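Local coordinates for protein 3-deoxy-d-manno-octulosonic-acid transferase (Acinetobacter baumannii, PDB 4BFC) that probably binds CMP-Kdo through this C-terminal domain and, as the full-length enzyme, transfers Kdo to the lipid A precursor in lipopolysaccharide synthesis, at residues N146-M151 / D171-E176; A178-Q183 / V189-A194. All coordinates share one frame; numbering follows the deposited sequence.

Contact 1 (146-151 with 171-176) and contact 2 (178-183 with 189-194) follow one another along the chain, their centres about 13 Å apart. They meet at the turn from helix 167-175 to strand 180-181: Phe173 O and Ala178 N, 2.8 Å apart, probably form a hydrogen bond, while Ile174 CG1 packs at 3.6 Å against Val179 CG1. Strand 180-181 has helix 167-175 on one side, where Ile181 packs on Ile174, and helix 185-197 on the other, where Leu180 meets Ile191. Beta-mercaptoethanol, probably from crystallisation, sits about 4 Å from the Leu180 side chain in contact 2.

Contact 1: residues N146-M151 / D171-E176; sequences NILEPM and DEFIDE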
loop_
_atom_site.group_PDB
_atom_site.type_symbol
_atom_site.label_atom_id
_atom_site.label_comp_id
_atom_site.label_asym_id
_atom_site.label_seq_id
_atom_site.Cartn_x
_atom_site.Cartn_y
_atom_site.Cartn_z
ATOM N N ASN A 146 2.121 4.588 -12.509
ATOM C CA ASN A 146 1.440 4.986 -13.742
ATOM C C ASN A 146 2.178 6.041 -14.529
ATOM O O ASN A 146 2.179 7.253 -14.183
ATOM C CB ASN A 146 0.037 5.513 -13.334
ATOM C CG ASN A 146 -0.894 5.645 -14.530
ATOM O OD1 ASN A 146 -0.518 5.322 -15.633
ATOM N ND2 ASN A 146 -2.069 6.220 -14.310
ATOM N N ILE A 147 2.707 5.634 -15.675
ATOM C CA ILE A 147 3.388 6.603 -16.560
ATOM C C ILE A 147 2.469 7.482 -17.408
ATOM O O ILE A 147 2.948 8.329 -18.100
ATOM C CB ILE A 147 4.422 5.820 -17.421
ATOM C CG1 ILE A 147 3.696 4.766 -18.299
ATOM C CG2 ILE A 147 5.477 5.190 -16.535
ATOM C CD1 ILE A 147 4.507 4.507 -19.590
ATOM N N LEU A 148 1.147 7.265 -17.400
ATOM C CA LEU A 148 0.260 8.049 -18.279
ATOM C C LEU A 148 0.209 9.513 -17.909
ATOM O O LEU A 148 0.076 10.401 -18.776
ATOM C CB LEU A 148 -1.162 7.412 -18.215
ATOM C CG LEU A 148 -1.291 6.030 -18.878
ATOM C CD1 LEU A 148 -2.713 5.471 -18.678
ATOM C CD2 LEU A 148 -0.942 6.150 -20.338
ATOM N N GLU A 149 0.354 9.795 -16.599
ATOM C CA GLU A 149 0.260 11.164 -16.127
ATOM C C GLU A 149 1.369 12.077 -16.726
ATOM O O GLU A 149 1.056 13.055 -17.418
ATOM C CB GLU A 149 0.216 11.173 -14.594
ATOM C CG GLU A 149 -0.924 10.324 -14.024
ATOM C CD GLU A 149 -0.981 10.264 -12.502
ATOM O OE1 GLU A 149 0.055 10.043 -11.831
ATOM O OE2 GLU A 149 -2.094 10.445 -11.956
ATOM N N PRO A 150 2.673 11.695 -16.587
ATOM C CA PRO A 150 3.670 12.532 -17.295
ATOM C C PRO A 150 3.556 12.561 -18.807
ATOM O O PRO A 150 3.837 13.591 -19.403
ATOM C CB PRO A 150 5.047 11.979 -16.801
ATOM C CG PRO A 150 4.742 10.589 -16.357
ATOM C CD PRO A 150 3.329 10.635 -15.807
ATOM N N MET A 151 3.076 11.482 -19.430
ATOM C CA MET A 151 2.936 11.378 -20.882
ATOM C C MET A 151 1.938 12.421 -21.376
ATOM O O MET A 151 2.123 13.092 -22.381
ATOM C CB MET A 151 2.394 9.982 -21.240
ATOM C CG MET A 151 3.350 8.795 -21.103
ATOM S SD MET A 151 4.664 8.736 -22.352
ATOM C CE MET A 151 5.659 7.394 -21.778
ATOM N N ASP A 171 4.703 -1.459 -22.260
ATOM C CA ASP A 171 5.005 -2.077 -23.597
ATOM C C ASP A 171 4.359 -1.367 -24.784
ATOM O O ASP A 171 4.999 -1.242 -25.830
ATOM C CB ASP A 171 4.677 -3.559 -23.621
ATOM C CG ASP A 171 5.606 -4.379 -22.772
ATOM O OD1 ASP A 171 6.692 -3.896 -22.403
ATOM O OD2 ASP A 171 5.237 -5.520 -22.468
ATOM N N GLU A 172 3.146 -0.864 -24.656
ATOM C CA GLU A 172 2.547 -0.097 -25.765
ATOM C C GLU A 172 3.443 1.120 -26.109
ATOM O O GLU A 172 3.622 1.491 -27.280
ATOM C CB GLU A 172 1.184 0.438 -25.376
ATOM C CG GLU A 172 0.040 -0.561 -25.426
ATOM C CD GLU A 172 -1.224 -0.072 -24.729
ATOM O OE1 GLU A 172 -1.301 1.107 -24.294
ATOM O OE2 GLU A 172 -2.154 -0.880 -24.586
ATOM N N PHE A 173 4.014 1.736 -25.069
ATOM C CA PHE A 173 4.884 2.877 -25.257
ATOM C C PHE A 173 6.317 2.501 -25.723
ATOM O O PHE A 173 6.904 3.227 -26.532
ATOM C CB PHE A 173 4.855 3.781 -24.015
ATOM C CG PHE A 173 3.586 4.621 -23.908
ATOM C CD1 PHE A 173 3.487 5.877 -24.460
ATOM C CD2 PHE A 173 2.493 4.141 -23.190
ATOM C CE1 PHE A 173 2.334 6.641 -24.364
ATOM C CE2 PHE A 173 1.314 4.880 -23.093
ATOM C CZ PHE A 173 1.236 6.150 -23.666
ATOM N N ILE A 174 6.849 1.358 -25.297
ATOM C CA ILE A 174 8.153 0.912 -25.772
ATOM C C ILE A 174 8.034 0.579 -27.264
ATOM O O ILE A 174 8.943 0.917 -28.047
ATOM C CB ILE A 174 8.656 -0.340 -25.003
ATOM C CG1 ILE A 174 8.944 -0.034 -23.512
ATOM C CG2 ILE A 174 9.908 -0.958 -25.644
ATOM C CD1 ILE A 174 9.232 -1.328 -22.755
ATOM N N ASP A 175 6.912 -0.033 -27.666
ATOM C CA ASP A 175 6.718 -0.438 -29.078
ATOM C C ASP A 175 6.681 0.744 -30.022
ATOM O O ASP A 175 7.014 0.582 -31.191
ATOM C CB ASP A 175 5.424 -1.216 -29.295
ATOM C CG ASP A 175 5.418 -2.553 -28.608
ATOM O OD1 ASP A 175 6.494 -3.086 -28.261
ATOM O OD2 ASP A 175 4.300 -3.076 -28.418
ATOM N N GLU A 176 6.243 1.909 -29.551
ATOM C CA GLU A 176 6.237 3.123 -30.386
ATOM C C GLU A 176 7.400 4.117 -30.114
ATOM O O GLU A 176 7.287 5.295 -30.518
ATOM C CB GLU A 176 4.917 3.850 -30.233
ATOM C CG GLU A 176 3.706 3.003 -30.593
ATOM C CD GLU A 176 3.705 2.584 -32.033
ATOM O OE1 GLU A 176 3.862 3.470 -32.903
ATOM O OE2 GLU A 176 3.545 1.366 -32.289
#
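A buried Met-aromatic cluster joins segment 146-151, the turn into helix 148-152 and much of that helix, to helix 167-175 near its C-terminal end, with the Phe173 ring inserted among Ile147, Leu148 and Met151. In the one of its two deposited conformers described here, Met151 lays CG over a ring face, 4.0 Å from Phe173 CE1. The sulfur approaches obliquely: Met151 SD is 4.3 Å from the Phe173 ring centroid, 38° off the ring normal. The bend at chi2 (-71°) turns the sulfur alongside the ring, and the extended last torsion carries Met151 CE on, 3.8 Å from Phe173 CD1. The branched residues add oblique methyl contacts, Leu148 CD2 to Phe173 CE2 at 3.8 Å and Ile147 CD1 to Phe173 CD2 at 4.1 Å. Leu148 crosses the aromatic side chain nearly at a right angle, whereas Ile147 and Met151 slide past it.

Behind the cluster, Asn146 OD1 caps the turn into the helix by accepting a fairly straight bond from Leu148 N (3.1 Å, 166°), the donor standing above the amide carbonyl plane. Val212 of helix 199-214 also packs on Phe173, and Asp85 of the second subunit packs on Leu148. The succession of helix 148-152, strand 157-159 and helix 167-175 belongs to the alternating alpha/beta, parallel-sheet architecture of a Rossmann-like domain, consistent with the C-terminal half of a GT-B glycosyltransferase.

Contact 2: residues A178-Q183 / V189-A194; sequences AVLIAQ and VDIWLA
Ile191 carries most of this contact, directing its two branches from helix 185-197 onto different parts of the 178-183 segment. CG2 meets Leu180, and the longer branch reaches Ala182 and the intervening backbone. The closest approach is tight, with Ile191 CG2 3.5 Å from Leu180 CD1. The same methyl also lies 4.0 Å from Leu180 CB, so it contacts both the root and one tip of the leucine. These two side chains run past each other in opposite directions.

The first torsion of Ile191 explains the division: CG1 stands opposite the carbonyl carbon (chi1 -69°), while CG2 is opposite the backbone N. From there CD1 extends to within 4.0 Å of Ala182 CB. It also lies 3.9 Å from Ile181 O, an apolar methyl resting against a main-chain carbonyl oxygen.

Strand 180-181 is the last strand of the parallel sheet within this chain. Helix 185-197 follows it and turns back across the sheet face opposite helix 167-175, as part of a layered alpha/beta/alpha, Rossmann-like domain. The alternation of the strand follows this division: Leu180 and Ala182 start toward helix 185-197, while the CB of Ile181 points away and its side chain packs on Ile174. Backbone hydrogen bonds of Leu180 with Thr157 and Val159, and of Ala182 with Val159, hold the segment against strand 157-159.

Val158 touches both Ala182 and Ile191, continuing the apolar layer beneath the helix, and farther across the sheet Trp192 packs on Val131 and Phe133, with its NE1 hydrogen-bonded to Cys132 O.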
loop_
_atom_site.group_PDB
_atom_site.type_symbol
_atom_site.label_atom_id
_atom_site.label_comp_id
_atom_site.label_asym_id
_atom_site.label_seq_id
_atom_site.Cartn_x
_atom_site.Cartn_y
_atom_site.Cartn_z
ATOM N N ALA A 178 8.324 5.511 -27.272
ATOM C CA ALA A 178 7.608 6.611 -26.689
ATOM C C ALA A 178 7.938 6.786 -25.190
ATOM O O ALA A 178 7.524 7.788 -24.616
ATOM C CB ALA A 178 6.122 6.431 -26.902
ATOM N N VAL A 179 8.762 5.880 -24.659
ATOM C CA VAL A 179 9.178 5.834 -23.244
ATOM C C VAL A 179 10.599 5.264 -23.184
ATOM O O VAL A 179 10.992 4.390 -24.002
ATOM C CB VAL A 179 8.228 4.965 -22.393
ATOM C CG1 VAL A 179 8.372 3.474 -22.703
ATOM C CG2 VAL A 179 8.486 5.225 -20.888
ATOM N N LEU A 180 11.393 5.779 -22.276
ATOM C CA LEU A 180 12.762 5.365 -22.129
ATOM C C LEU A 180 12.952 4.405 -20.975
ATOM O O LEU A 180 12.539 4.638 -19.817
ATOM C CB LEU A 180 13.710 6.584 -22.000
ATOM C CG LEU A 180 13.533 7.521 -23.233
ATOM C CD1 LEU A 180 13.991 8.925 -22.885
ATOM C CD2 LEU A 180 14.344 7.018 -24.389
ATOM N N ILE A 181 13.569 3.272 -21.266
ATOM C CA ILE A 181 13.856 2.315 -20.225
ATOM C C ILE A 181 15.313 2.350 -19.713
ATOM O O ILE A 181 16.313 2.179 -20.473
ATOM C CB ILE A 181 13.469 0.870 -20.694
ATOM C CG1 ILE A 181 12.070 0.894 -21.300
ATOM C CG2 ILE A 181 13.652 -0.106 -19.557
ATOM C CD1 ILE A 181 10.939 1.035 -20.272
ATOM N N ALA A 182 15.459 2.669 -18.438
ATOM C CA ALA A 182 16.748 2.597 -17.745
ATOM C C ALA A 182 17.061 1.287 -17.057
ATOM O O ALA A 182 16.283 0.776 -16.260
ATOM C CB ALA A 182 16.948 3.744 -16.758
ATOM N N GLN A 183 18.262 0.771 -17.222
ATOM C CA GLN A 183 18.633 -0.431 -16.453
ATOM C C GLN A 183 19.079 -0.181 -15.005
ATOM O O GLN A 183 18.940 -1.080 -14.147
ATOM C CB GLN A 183 19.715 -1.293 -17.247
ATOM C CG GLN A 183 19.194 -1.793 -18.605
ATOM C CD GLN A 183 17.948 -2.645 -18.480
ATOM O OE1 GLN A 183 16.967 -2.439 -19.189
ATOM N NE2 GLN A 183 17.976 -3.597 -17.563
ATOM N N VAL A 189 20.244 8.879 -15.166
ATOM C CA VAL A 189 20.946 10.175 -15.262
ATOM C C VAL A 189 21.520 10.360 -16.681
ATOM O O VAL A 189 21.346 11.431 -17.236
ATOM C CB VAL A 189 22.042 10.301 -14.221
ATOM C CG1 VAL A 189 22.850 11.592 -14.431
ATOM C CG2 VAL A 189 21.429 10.365 -12.804
ATOM N N ASP A 190 22.104 9.328 -17.319
ATOM C CA ASP A 190 22.622 9.428 -18.751
ATOM C C ASP A 190 21.534 9.858 -19.669
ATOM O O ASP A 190 21.675 10.728 -20.535
ATOM C CB ASP A 190 23.054 8.065 -19.355
ATOM C CG ASP A 190 23.625 8.203 -20.782
ATOM O OD1 ASP A 190 24.797 8.619 -20.843
ATOM O OD2 ASP A 190 22.930 7.930 -21.820
ATOM N N ILE A 191 20.427 9.152 -19.526
ATOM C CA ILE A 191 19.325 9.386 -20.403
ATOM C C ILE A 191 18.807 10.834 -20.196
ATOM O O ILE A 191 18.495 11.540 -21.202
ATOM C CB ILE A 191 18.172 8.331 -20.212
ATOM C CG1 ILE A 191 18.593 6.917 -20.695
ATOM C CG2 ILE A 191 16.919 8.782 -20.885
ATOM C CD1 ILE A 191 17.722 5.783 -20.149
ATOM N N TRP A 192 18.662 11.266 -18.948
ATOM C CA TRP A 192 18.187 12.609 -18.680
ATOM C C TRP A 192 19.142 13.632 -19.314
ATOM O O TRP A 192 18.685 14.538 -19.972
ATOM C CB TRP A 192 18.163 12.880 -17.198
ATOM C CG TRP A 192 16.914 12.379 -16.519
ATOM C CD1 TRP A 192 15.751 11.838 -17.058
ATOM C CD2 TRP A 192 16.702 12.475 -15.099
ATOM N NE1 TRP A 192 14.820 11.555 -16.018
ATOM C CE2 TRP A 192 15.382 11.907 -14.818
ATOM C CE3 TRP A 192 17.478 12.959 -14.039
ATOM C CZ2 TRP A 192 14.857 11.923 -13.542
ATOM C CZ3 TRP A 192 16.955 12.899 -12.748
ATOM C CH2 TRP A 192 15.680 12.390 -12.513
ATOM N N LEU A 193 20.440 13.463 -19.087
ATOM C CA LEU A 193 21.362 14.494 -19.587
ATOM C C LEU A 193 21.344 14.570 -21.104
ATOM O O LEU A 193 21.462 15.679 -21.684
ATOM C CB LEU A 193 22.740 14.291 -19.000
ATOM C CG LEU A 193 22.833 14.416 -17.505
ATOM C CD1 LEU A 193 24.199 13.934 -17.069
ATOM C CD2 LEU A 193 22.563 15.877 -17.111
ATOM N N ALA A 194 21.220 13.399 -21.717
ATOM C CA ALA A 194 21.072 13.341 -23.172
ATOM C C ALA A 194 19.802 14.029 -23.632
ATOM O O ALA A 194 19.843 14.871 -24.490
ATOM C CB ALA A 194 21.124 11.909 -23.642
#